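Local coordinates for protein heterodimeric restriction endonuclease R.BspD6I small subunit (Bacillus sp., PDB 2P14) that probably serves as the DNA-cleaving catalytic subunit of a heterodimeric type IIS restriction endonuclease, acting in complex with a monomeric site-specific nickase, at residues A[1-6]-A[29-34]; A[116-121]-A[172-177]; A[123-128]-A[163-168]. All blocks are in the same frame, centred on the assembly; numbering follows the deposited sequence. Where two conformers were deposited one is given.

Interaction 1: A[1-6]-A[29-34]; sequences MQDILD and FKKLGS
Met1 sends CG anti to its backbone N (chi1 -177°), and the bends that follow at chi2 and chi3 bring CE to the last turn of the neighbouring helix; Lys31, extended beyond CG, reaches back to the chain's first residue. The contact is a helix-helix join in a nuclease that belongs by sequence to the PD-(D/E)XK clan: the short helix 2-7 lies against the C-terminal end of helix 17-32, which stops where Gly33 takes positive phi.

The apolar part is small. Met1 CE lies 3.7 Å from Leu32 CD2, the two side chains crossing at about a right angle, and the same methyl is 3.9 Å from Lys31 CB. Ile4 adds its CD1, 3.9 Å from Lys31 CD, so the lysine methylenes serve as a hydrophobic surface before the amine is reached. Met1 also touches Val142, and Leu32 Lys146, both of helix 135-146.

At the polar end Lys31 NZ lies 3.0 Å from Met1 N, and two amines this close would be expected to depress each other's basicity. Asp3 probably offsets some of that charge, although its OD2 stays 4.3 Å from Lys31 NZ, beyond salt-bridge range. Water 1 spans the interval, donating to Asp3 OD2 at 2.9 Å and accepting from Lys31 NZ at 2.7 Å.

Interaction 2: A[116-121]-A[172-177]; sequences SFARHI and DQAEEW
Ala118 and Ala174 set the spacing of the apolar part: their CB atoms are 4.1 Å apart, and Ala174 CB also meets the aliphatic stem of Arg119 at CG, 3.6 Å away. Trp177 extends this patch. Its CH2 lies 3.9 Å from Ile121 CD1, the two side chains crossing at about a right angle, while the rim atom CZ3 approaches Ala118 O in the ring plane at 3.5 Å. The indole nitrogen NE1 is occupied elsewhere, bonded to Leu164 O, and Pro132 of strand 130-134 touches both Ile121 and Trp177.

Among the charged groups, Arg119 is extended from CG to NE; beyond it NH2 meets Glu175 OE2 in a salt bridge of 3.0 Å. A single N-H bond (145°) joins them, with the carboxylate met 43° out of its plane and the two planes 60° apart. Water 2, in the guanidinium plane, accepts from Arg119 NE and donates to Glu175 OE1, a second, indirect link.

Small side chains at the centre let the backbones come close, with 5.6 Å between the CA atoms of Arg119 and Ala174: a close helix-helix packing with alanines at the interface, helix 115-121 on the first turn of helix 174-184.

Interaction 3: A[123-128]-A[163-168]; sequences FNKESE and KLLRSD
A buried lysine bonding to backbone carbonyls defines this contact, which ties the loop between helix 115-121 and strand 130-134 to the chain as it leaves helix 154-165. Lys125 places CG anti to its carbonyl carbon (chi1 -65°) and is fully extended from there, a shape that carries NZ across to the turn at Arg166, where positive phi breaks the helical path. Asn124 OD1 accepts from Ser127 N at 3.0 Å, an Asx motif that shapes the loop carrying Lys125.

Two carbonyls share the ammonium within the contact. Leu165 O accepts from Lys125 NZ at 3.0 Å, nearly along the C=O axis (161°). Arg166 O accepts from the same Lys125 NZ at 2.9 Å, but there the donor stands well above the carbonyl plane, 55° out of it. Leu169 O takes a further bond and the Trp177 ring a cation-pi contact, which gives the charge three carbonyls and a ring as partners. An alanine in place of Lys125 would probably leave the carbonyl oxygens of Leu165, Arg166 and Leu169 without their common donor and take the cation from the Trp177 ring.

Apolar contact accompanies the bonds. Lys125 and Leu165 slide past each other in opposite directions, Lys125 CG lying 4.0 Å from Leu165 CD1. Farther out, Lys125 CD rests 3.8 Å from Ser167 CA. A polar link at the rim comes from water 3, which donates both to Glu126 OE2 and to Ser167 O.

The turn also has internal bracing: Arg166 grips Asp168 side-on, NE to OD1 at 2.9 Å and NH2 to OD2 at 2.7 Å, each oxygen using its syn lone pair. Around the contact, Leu165 packs on Ile131 of strand 130-134, Arg166 makes a cation-pi contact with Phe180 of helix 174-184, and Glu128 OE2 accepts from Gln95 of helix 80-98.

In the fold
Interactions 2 and 3 form one continuous region, their centres 11 Å apart, whereas interaction 1 lies on the opposite side of the chain's centre, 29 Å and 26 Å from them centre to centre. Trp177 joins the neighbouring pair: the indole that packs on helix 115-121 has its CD2 3.6 Å from Lys125 NZ and its CD1 3.7 Å from Arg166 CB. Helices 154-165 and 174-184, consecutive in the chain, are thus tied both to each other and to the segment running from helix 115-121 into strand 130-134. Interaction 1 instead joins the first two helices. All three lie on helices and loops around the mixed central sheet, and none is established as part of the catalytic site.

Interaction 1: A[1-6]-A[29-34]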
loop_
_atom_site.group_PDB
_atom_site.type_symbol
_atom_site.label_atom_id
_atom_site.label_comp_id
_atom_site.label_asym_id
_atom_site.label_seq_id
_atom_site.Cartn_x
_atom_site.Cartn_y
_atom_site.Cartn_z
ATOM N N MET A 1 -13.052 12.798 -0.489
ATOM C CA MET A 1 -11.828 12.090 -0.044
ATOM C C MET A 1 -11.610 12.082 1.473
ATOM O O MET A 1 -11.203 11.071 2.054
ATOM C CB MET A 1 -10.590 12.654 -0.749
ATOM C CG MET A 1 -9.316 11.910 -0.365
ATOM S SD MET A 1 -9.274 10.202 -0.992
ATOM C CE MET A 1 -8.607 10.506 -2.629
ATOM N N GLN A 2 -11.878 13.206 2.135
ATOM C CA GLN A 2 -11.747 13.276 3.575
ATOM C C GLN A 2 -12.661 12.248 4.263
ATOM O O GLN A 2 -12.297 11.704 5.309
ATOM C CB GLN A 2 -12.060 14.690 4.089
ATOM C CG GLN A 2 -11.694 14.852 5.565
ATOM C CD GLN A 2 -10.195 14.669 5.829
ATOM O OE1 GLN A 2 -9.354 15.305 5.176
ATOM N NE2 GLN A 2 -9.854 13.786 6.783
ATOM N N ASP A 3 -13.818 11.990 3.645
ATOM C CA ASP A 3 -14.766 10.976 4.148
ATOM C C ASP A 3 -14.121 9.597 4.144
ATOM O O ASP A 3 -14.293 8.823 5.096
ATOM C CB ASP A 3 -16.103 10.999 3.354
ATOM C CG ASP A 3 -15.986 10.470 1.919
ATOM O OD1 ASP A 3 -16.942 9.800 1.456
ATOM O OD2 ASP A 3 -14.958 10.696 1.215
ATOM N N ILE A 4 -13.356 9.316 3.094
ATOM C CA ILE A 4 -12.728 7.999 2.956
ATOM C C ILE A 4 -11.617 7.907 4.007
ATOM O O ILE A 4 -11.485 6.892 4.706
ATOM C CB ILE A 4 -12.177 7.765 1.537
ATOM C CG1 ILE A 4 -13.310 7.759 0.510
ATOM C CG2 ILE A 4 -11.406 6.433 1.485
ATOM C CD1 ILE A 4 -12.864 7.854 -0.924
ATOM N N LEU A 5 -10.806 8.960 4.112
ATOM C CA LEU A 5 -9.725 8.954 5.098
ATOM C C LEU A 5 -10.241 8.781 6.517
ATOM O O LEU A 5 -9.681 7.996 7.298
ATOM C CB LEU A 5 -8.828 10.203 4.965
ATOM C CG LEU A 5 -8.188 10.385 3.586
ATOM C CD1 LEU A 5 -7.263 11.606 3.606
ATOM C CD2 LEU A 5 -7.416 9.126 3.144
ATOM N N ASP A 6 -11.316 9.505 6.856
ATOM C CA ASP A 6 -11.926 9.400 8.195
ATOM C C ASP A 6 -12.479 8.000 8.434
ATOM O O ASP A 6 -12.510 7.540 9.576
ATOM C CB ASP A 6 -13.059 10.429 8.383
ATOM C CG ASP A 6 -12.575 11.868 8.375
ATOM O OD1 ASP A 6 -11.374 12.110 8.604
ATOM O OD2 ASP A 6 -13.435 12.751 8.130
ATOM N N PHE A 29 -7.704 5.005 -3.945
ATOM C CA PHE A 29 -7.122 4.942 -5.293
ATOM C C PHE A 29 -8.143 5.138 -6.423
ATOM O O PHE A 29 -7.871 5.796 -7.430
ATOM C CB PHE A 29 -6.308 3.670 -5.485
ATOM C CG PHE A 29 -4.983 3.743 -4.829
ATOM C CD1 PHE A 29 -3.892 4.329 -5.504
ATOM C CD2 PHE A 29 -4.808 3.278 -3.532
ATOM C CE1 PHE A 29 -2.652 4.437 -4.885
ATOM C CE2 PHE A 29 -3.565 3.385 -2.913
ATOM C CZ PHE A 29 -2.487 3.956 -3.604
ATOM N N LYS A 30 -9.352 4.645 -6.212
ATOM C CA LYS A 30 -10.413 4.900 -7.191
ATOM C C LYS A 30 -10.698 6.409 -7.271
ATOM O O LYS A 30 -10.832 6.986 -8.359
ATOM C CB LYS A 30 -11.678 4.127 -6.793
ATOM C CG LYS A 30 -12.850 4.268 -7.815
ATOM C CD LYS A 30 -14.046 3.438 -7.391
ATOM C CE LYS A 30 -15.215 3.664 -8.341
ATOM N NZ LYS A 30 -14.887 3.052 -9.658
ATOM N N LYS A 31 -10.767 7.063 -6.114
ATOM C CA LYS A 31 -11.074 8.501 -6.094
ATOM C C LYS A 31 -9.916 9.353 -6.637
ATOM O O LYS A 31 -10.150 10.397 -7.270
ATOM C CB LYS A 31 -11.464 8.975 -4.707
ATOM C CG LYS A 31 -12.114 10.335 -4.788
ATOM C CD LYS A 31 -13.016 10.618 -3.671
ATOM C CE LYS A 31 -13.691 11.962 -3.862
ATOM N NZ LYS A 31 -14.751 12.110 -2.873
ATOM N N LEU A 32 -8.683 8.933 -6.398
ATOM C CA LEU A 32 -7.551 9.693 -6.957
ATOM C C LEU A 32 -7.609 9.698 -8.470
ATOM O O LEU A 32 -7.225 10.692 -9.123
ATOM C CB LEU A 32 -6.229 9.103 -6.476
ATOM C CG LEU A 32 -5.829 9.385 -5.029
ATOM C CD1 LEU A 32 -4.613 8.573 -4.662
ATOM C CD2 LEU A 32 -5.599 10.876 -4.770
ATOM N N GLY A 33 -8.017 8.572 -9.033
ATOM C CA GLY A 33 -8.227 8.410 -10.459
ATOM C C GLY A 33 -6.927 8.412 -11.267
ATOM O O GLY A 33 -5.858 8.087 -10.737
ATOM N N SER A 34 -7.058 8.700 -12.567
ATOM C CA SER A 34 -5.872 8.851 -13.433
ATOM C C SER A 34 -5.173 7.504 -13.742
ATOM O O SER A 34 -4.016 7.503 -14.161
ATOM C CB SER A 34 -4.833 9.862 -12.847
ATOM O OG SER A 34 -5.338 11.186 -12.605
HETATM O O HOH W 1 -15.647 9.976 -1.480
#

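Interaction 2: A[116-121]-A[172-177]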
loop_
_atom_site.group_PDB
_atom_site.type_symbol
_atom_site.label_atom_id
_atom_site.label_comp_id
_atom_site.label_asym_id
_atom_site.label_seq_id
_atom_site.Cartn_x
_atom_site.Cartn_y
_atom_site.Cartn_z
ATOM N N SER A 116 10.960 -6.250 11.914
ATOM C CA SER A 116 11.348 -7.481 11.230
ATOM C C SER A 116 10.728 -7.571 9.838
ATOM O O SER A 116 11.364 -8.018 8.907
ATOM C CB SER A 116 10.988 -8.718 12.048
ATOM O OG SER A 116 11.625 -8.668 13.301
ATOM N N PHE A 117 9.476 -7.135 9.711
ATOM C CA PHE A 117 8.838 -7.033 8.397
ATOM C C PHE A 117 9.610 -6.051 7.487
ATOM O O PHE A 117 9.862 -6.351 6.338
ATOM C CB PHE A 117 7.392 -6.572 8.558
ATOM C CG PHE A 117 6.651 -6.376 7.247
ATOM C CD1 PHE A 117 6.171 -7.462 6.510
ATOM C CD2 PHE A 117 6.465 -5.083 6.747
ATOM C CE1 PHE A 117 5.488 -7.258 5.314
ATOM C CE2 PHE A 117 5.800 -4.875 5.557
ATOM C CZ PHE A 117 5.296 -5.962 4.844
ATOM N N ALA A 118 9.961 -4.882 8.026
ATOM C CA ALA A 118 10.717 -3.885 7.238
ATOM C C ALA A 118 12.070 -4.423 6.783
ATOM O O ALA A 118 12.493 -4.166 5.655
ATOM C CB ALA A 118 10.910 -2.614 8.037
ATOM N N ARG A 119 12.729 -5.177 7.663
ATOM C CA ARG A 119 13.977 -5.842 7.279
ATOM C C ARG A 119 13.782 -6.824 6.126
ATOM O O ARG A 119 14.606 -6.882 5.193
ATOM C CB ARG A 119 14.648 -6.505 8.499
ATOM C CG ARG A 119 15.204 -5.470 9.489
ATOM C CD ARG A 119 15.855 -6.207 10.646
ATOM N NE ARG A 119 16.107 -5.327 11.771
ATOM C CZ ARG A 119 15.493 -5.436 12.938
ATOM N NH1 ARG A 119 14.595 -6.408 13.135
ATOM N NH2 ARG A 119 15.790 -4.592 13.917
ATOM N N HIS A 120 12.682 -7.581 6.184
ATOM C CA HIS A 120 12.335 -8.515 5.124
ATOM C C HIS A 120 12.089 -7.846 3.783
ATOM O O HIS A 120 12.646 -8.253 2.760
ATOM C CB HIS A 120 11.072 -9.307 5.524
ATOM C CG HIS A 120 10.787 -10.471 4.627
ATOM N ND1 HIS A 120 11.526 -11.638 4.690
ATOM C CD2 HIS A 120 9.858 -10.661 3.664
ATOM C CE1 HIS A 120 11.061 -12.490 3.794
ATOM N NE2 HIS A 120 10.057 -11.923 3.156
ATOM N N ILE A 121 11.203 -6.839 3.767
ATOM C CA ILE A 121 10.814 -6.224 2.479
ATOM C C ILE A 121 11.871 -5.268 1.950
ATOM O O ILE A 121 11.775 -4.820 0.811
ATOM C CB ILE A 121 9.456 -5.484 2.548
ATOM C CG1 ILE A 121 9.549 -4.347 3.596
ATOM C CG2 ILE A 121 8.346 -6.508 2.837
ATOM C CD1 ILE A 121 8.492 -3.242 3.456
ATOM N N ASP A 172 19.394 -3.953 6.486
ATOM C CA ASP A 172 19.795 -3.831 7.873
ATOM C C ASP A 172 19.823 -2.383 8.366
ATOM O O ASP A 172 20.340 -2.109 9.443
ATOM C CB ASP A 172 21.160 -4.490 8.083
ATOM C CG ASP A 172 21.464 -4.780 9.555
ATOM O OD1 ASP A 172 20.525 -4.992 10.359
ATOM O OD2 ASP A 172 22.659 -4.802 9.909
ATOM N N GLN A 173 19.288 -1.472 7.547
ATOM C CA GLN A 173 19.141 -0.063 7.917
ATOM C C GLN A 173 17.650 0.264 8.093
ATOM O O GLN A 173 17.188 1.384 7.840
ATOM C CB GLN A 173 19.791 0.830 6.863
ATOM C CG GLN A 173 21.325 0.602 6.761
ATOM C CD GLN A 173 21.977 1.359 5.607
ATOM O OE1 GLN A 173 22.075 0.854 4.476
ATOM N NE2 GLN A 173 22.448 2.570 5.896
ATOM N N ALA A 174 16.905 -0.728 8.566
ATOM C CA ALA A 174 15.459 -0.586 8.668
ATOM C C ALA A 174 15.028 0.499 9.617
ATOM O O ALA A 174 14.067 1.211 9.338
ATOM C CB ALA A 174 14.805 -1.927 9.033
ATOM N N GLU A 175 15.732 0.652 10.736
ATOM C CA GLU A 175 15.409 1.707 11.706
ATOM C C GLU A 175 15.518 3.072 11.055
ATOM O O GLU A 175 14.601 3.883 11.154
ATOM C CB GLU A 175 16.341 1.632 12.924
ATOM C CG GLU A 175 16.095 0.377 13.778
ATOM C CD GLU A 175 16.920 -0.836 13.328
ATOM O OE1 GLU A 175 17.541 -0.796 12.236
ATOM O OE2 GLU A 175 16.942 -1.840 14.092
ATOM N N GLU A 176 16.621 3.323 10.370
ATOM C CA GLU A 176 16.820 4.594 9.688
ATOM C C GLU A 176 15.763 4.818 8.594
ATOM O O GLU A 176 15.281 5.934 8.392
ATOM C CB GLU A 176 18.233 4.647 9.095
ATOM C CG GLU A 176 18.481 5.886 8.226
ATOM C CD GLU A 176 19.924 6.067 7.759
ATOM O OE1 GLU A 176 20.794 5.211 8.055
ATOM O OE2 GLU A 176 20.181 7.108 7.100
ATOM N N TRP A 177 15.421 3.746 7.887
ATOM C CA TRP A 177 14.473 3.850 6.811
ATOM C C TRP A 177 13.116 4.253 7.346
ATOM O O TRP A 177 12.462 5.174 6.806
ATOM C CB TRP A 177 14.350 2.471 6.128
ATOM C CG TRP A 177 13.429 2.396 4.926
ATOM C CD1 TRP A 177 13.072 3.426 4.073
ATOM C CD2 TRP A 177 12.801 1.220 4.421
ATOM N NE1 TRP A 177 12.277 2.944 3.063
ATOM C CE2 TRP A 177 12.092 1.592 3.257
ATOM C CE3 TRP A 177 12.770 -0.132 4.845
ATOM C CZ2 TRP A 177 11.360 0.666 2.494
ATOM C CZ3 TRP A 177 12.047 -1.046 4.089
ATOM C CH2 TRP A 177 11.351 -0.647 2.939
HETATM O O HOH W 2 17.881 -3.252 10.823
#

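Interaction 3: A[123-128]-A[163-168]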
loop_
_atom_site.group_PDB
_atom_site.type_symbol
_atom_site.label_atom_id
_atom_site.label_comp_id
_atom_site.label_asym_id
_atom_site.label_seq_id
_atom_site.Cartn_x
_atom_site.Cartn_y
_atom_site.Cartn_z
ATOM N N PHE A 123 14.960 -6.217 1.596
ATOM C CA PHE A 123 16.058 -7.097 1.138
ATOM C C PHE A 123 16.602 -6.759 -0.258
ATOM O O PHE A 123 17.834 -6.738 -0.475
ATOM C CB PHE A 123 15.631 -8.576 1.199
ATOM C CG PHE A 123 16.702 -9.516 0.701
ATOM C CD1 PHE A 123 17.796 -9.822 1.498
ATOM C CD2 PHE A 123 16.648 -10.036 -0.592
ATOM C CE1 PHE A 123 18.829 -10.688 1.023
ATOM C CE2 PHE A 123 17.669 -10.893 -1.072
ATOM C CZ PHE A 123 18.742 -11.230 -0.260
ATOM N N ASN A 124 15.704 -6.496 -1.207
ATOM C CA ASN A 124 16.099 -6.182 -2.572
ATOM C C ASN A 124 15.248 -5.068 -3.151
ATOM O O ASN A 124 14.240 -5.330 -3.811
ATOM C CB ASN A 124 16.012 -7.408 -3.476
ATOM C CG ASN A 124 16.719 -7.188 -4.808
ATOM O OD1 ASN A 124 16.860 -6.052 -5.294
ATOM N ND2 ASN A 124 17.164 -8.283 -5.411
ATOM N N LYS A 125 15.660 -3.834 -2.905
ATOM C CA LYS A 125 14.897 -2.687 -3.331
ATOM C C LYS A 125 15.009 -2.396 -4.828
ATOM O O LYS A 125 14.238 -1.602 -5.359
ATOM C CB LYS A 125 15.290 -1.478 -2.490
ATOM C CG LYS A 125 14.924 -1.636 -1.028
ATOM C CD LYS A 125 15.320 -0.375 -0.216
ATOM C CE LYS A 125 14.959 -0.527 1.223
ATOM N NZ LYS A 125 15.352 0.679 1.972
ATOM N N GLU A 126 15.948 -3.048 -5.505
ATOM C CA GLU A 126 16.053 -2.915 -6.948
ATOM C C GLU A 126 14.980 -3.726 -7.649
ATOM O O GLU A 126 14.191 -3.165 -8.399
ATOM C CB GLU A 126 17.444 -3.350 -7.418
ATOM C CG GLU A 126 18.563 -2.505 -6.844
ATOM C CD GLU A 126 18.470 -1.045 -7.240
ATOM O OE1 GLU A 126 18.434 -0.760 -8.463
ATOM O OE2 GLU A 126 18.446 -0.176 -6.328
ATOM N N SER A 127 14.919 -5.028 -7.380
ATOM C CA SER A 127 13.990 -5.886 -8.097
ATOM C C SER A 127 12.627 -6.033 -7.408
ATOM O O SER A 127 11.637 -6.305 -8.080
ATOM C CB SER A 127 14.609 -7.264 -8.353
ATOM O OG SER A 127 14.812 -7.958 -7.144
ATOM N N GLU A 128 12.592 -5.803 -6.095
ATOM C CA GLU A 128 11.382 -6.017 -5.306
ATOM C C GLU A 128 11.120 -4.797 -4.392
ATOM O O GLU A 128 11.119 -4.936 -3.189
ATOM C CB GLU A 128 11.491 -7.347 -4.515
ATOM C CG GLU A 128 11.724 -8.594 -5.445
ATOM C CD GLU A 128 12.510 -9.747 -4.814
ATOM O OE1 GLU A 128 12.700 -9.811 -3.576
ATOM O OE2 GLU A 128 12.945 -10.659 -5.562
ATOM N N LYS A 163 11.426 8.184 -3.580
ATOM C CA LYS A 163 12.063 8.879 -2.466
ATOM C C LYS A 163 11.917 8.076 -1.163
ATOM O O LYS A 163 12.898 7.873 -0.447
ATOM C CB LYS A 163 11.457 10.269 -2.292
ATOM C CG LYS A 163 12.077 11.106 -1.199
ATOM C CD LYS A 163 11.305 12.424 -1.075
ATOM C CE LYS A 163 9.795 12.205 -0.911
ATOM N NZ LYS A 163 9.067 13.502 -0.760
ATOM N N LEU A 164 10.694 7.625 -0.866
ATOM C CA LEU A 164 10.405 6.931 0.385
ATOM C C LEU A 164 11.036 5.537 0.451
ATOM O O LEU A 164 11.369 5.063 1.540
ATOM C CB LEU A 164 8.901 6.792 0.567
ATOM C CG LEU A 164 8.181 8.111 0.751
ATOM C CD1 LEU A 164 6.654 7.843 0.803
ATOM C CD2 LEU A 164 8.644 8.876 2.001
ATOM N N LEU A 165 11.231 4.939 -0.727
ATOM C CA LEU A 165 11.881 3.633 -0.853
ATOM C C LEU A 165 13.280 3.597 -0.244
ATOM O O LEU A 165 13.691 2.558 0.302
ATOM C CB LEU A 165 11.931 3.200 -2.326
ATOM C CG LEU A 165 12.591 1.850 -2.642
ATOM C CD1 LEU A 165 11.827 0.641 -2.029
ATOM C CD2 LEU A 165 12.725 1.703 -4.173
ATOM N N ARG A 166 13.998 4.722 -0.332
ATOM C CA ARG A 166 15.382 4.765 0.129
ATOM C C ARG A 166 16.211 3.554 -0.335
ATOM O O ARG A 166 16.767 2.797 0.484
ATOM C CB ARG A 166 15.438 4.896 1.657
ATOM C CG ARG A 166 14.917 6.257 2.206
ATOM C CD ARG A 166 15.725 7.454 1.690
ATOM N NE ARG A 166 17.151 7.345 2.028
ATOM C CZ ARG A 166 17.709 7.740 3.180
ATOM N NH1 ARG A 166 16.986 8.258 4.156
ATOM N NH2 ARG A 166 19.015 7.573 3.377
ATOM N N SER A 167 16.362 3.441 -1.645
ATOM C CA SER A 167 17.131 2.339 -2.222
ATOM C C SER A 167 18.617 2.360 -1.839
ATOM O O SER A 167 19.325 1.370 -2.060
ATOM C CB SER A 167 16.931 2.281 -3.740
ATOM O OG SER A 167 17.626 3.326 -4.385
ATOM N N ASP A 168 19.064 3.480 -1.281
ATOM C CA ASP A 168 20.442 3.608 -0.801
ATOM C C ASP A 168 20.615 2.877 0.521
ATOM O O ASP A 168 21.742 2.586 0.927
ATOM C CB ASP A 168 20.842 5.079 -0.607
ATOM C CG ASP A 168 19.905 5.817 0.354
ATOM O OD1 ASP A 168 18.696 5.841 0.078
ATOM O OD2 ASP A 168 20.384 6.367 1.364
HETATM O O HOH W 3 19.024 -0.912 -3.819
#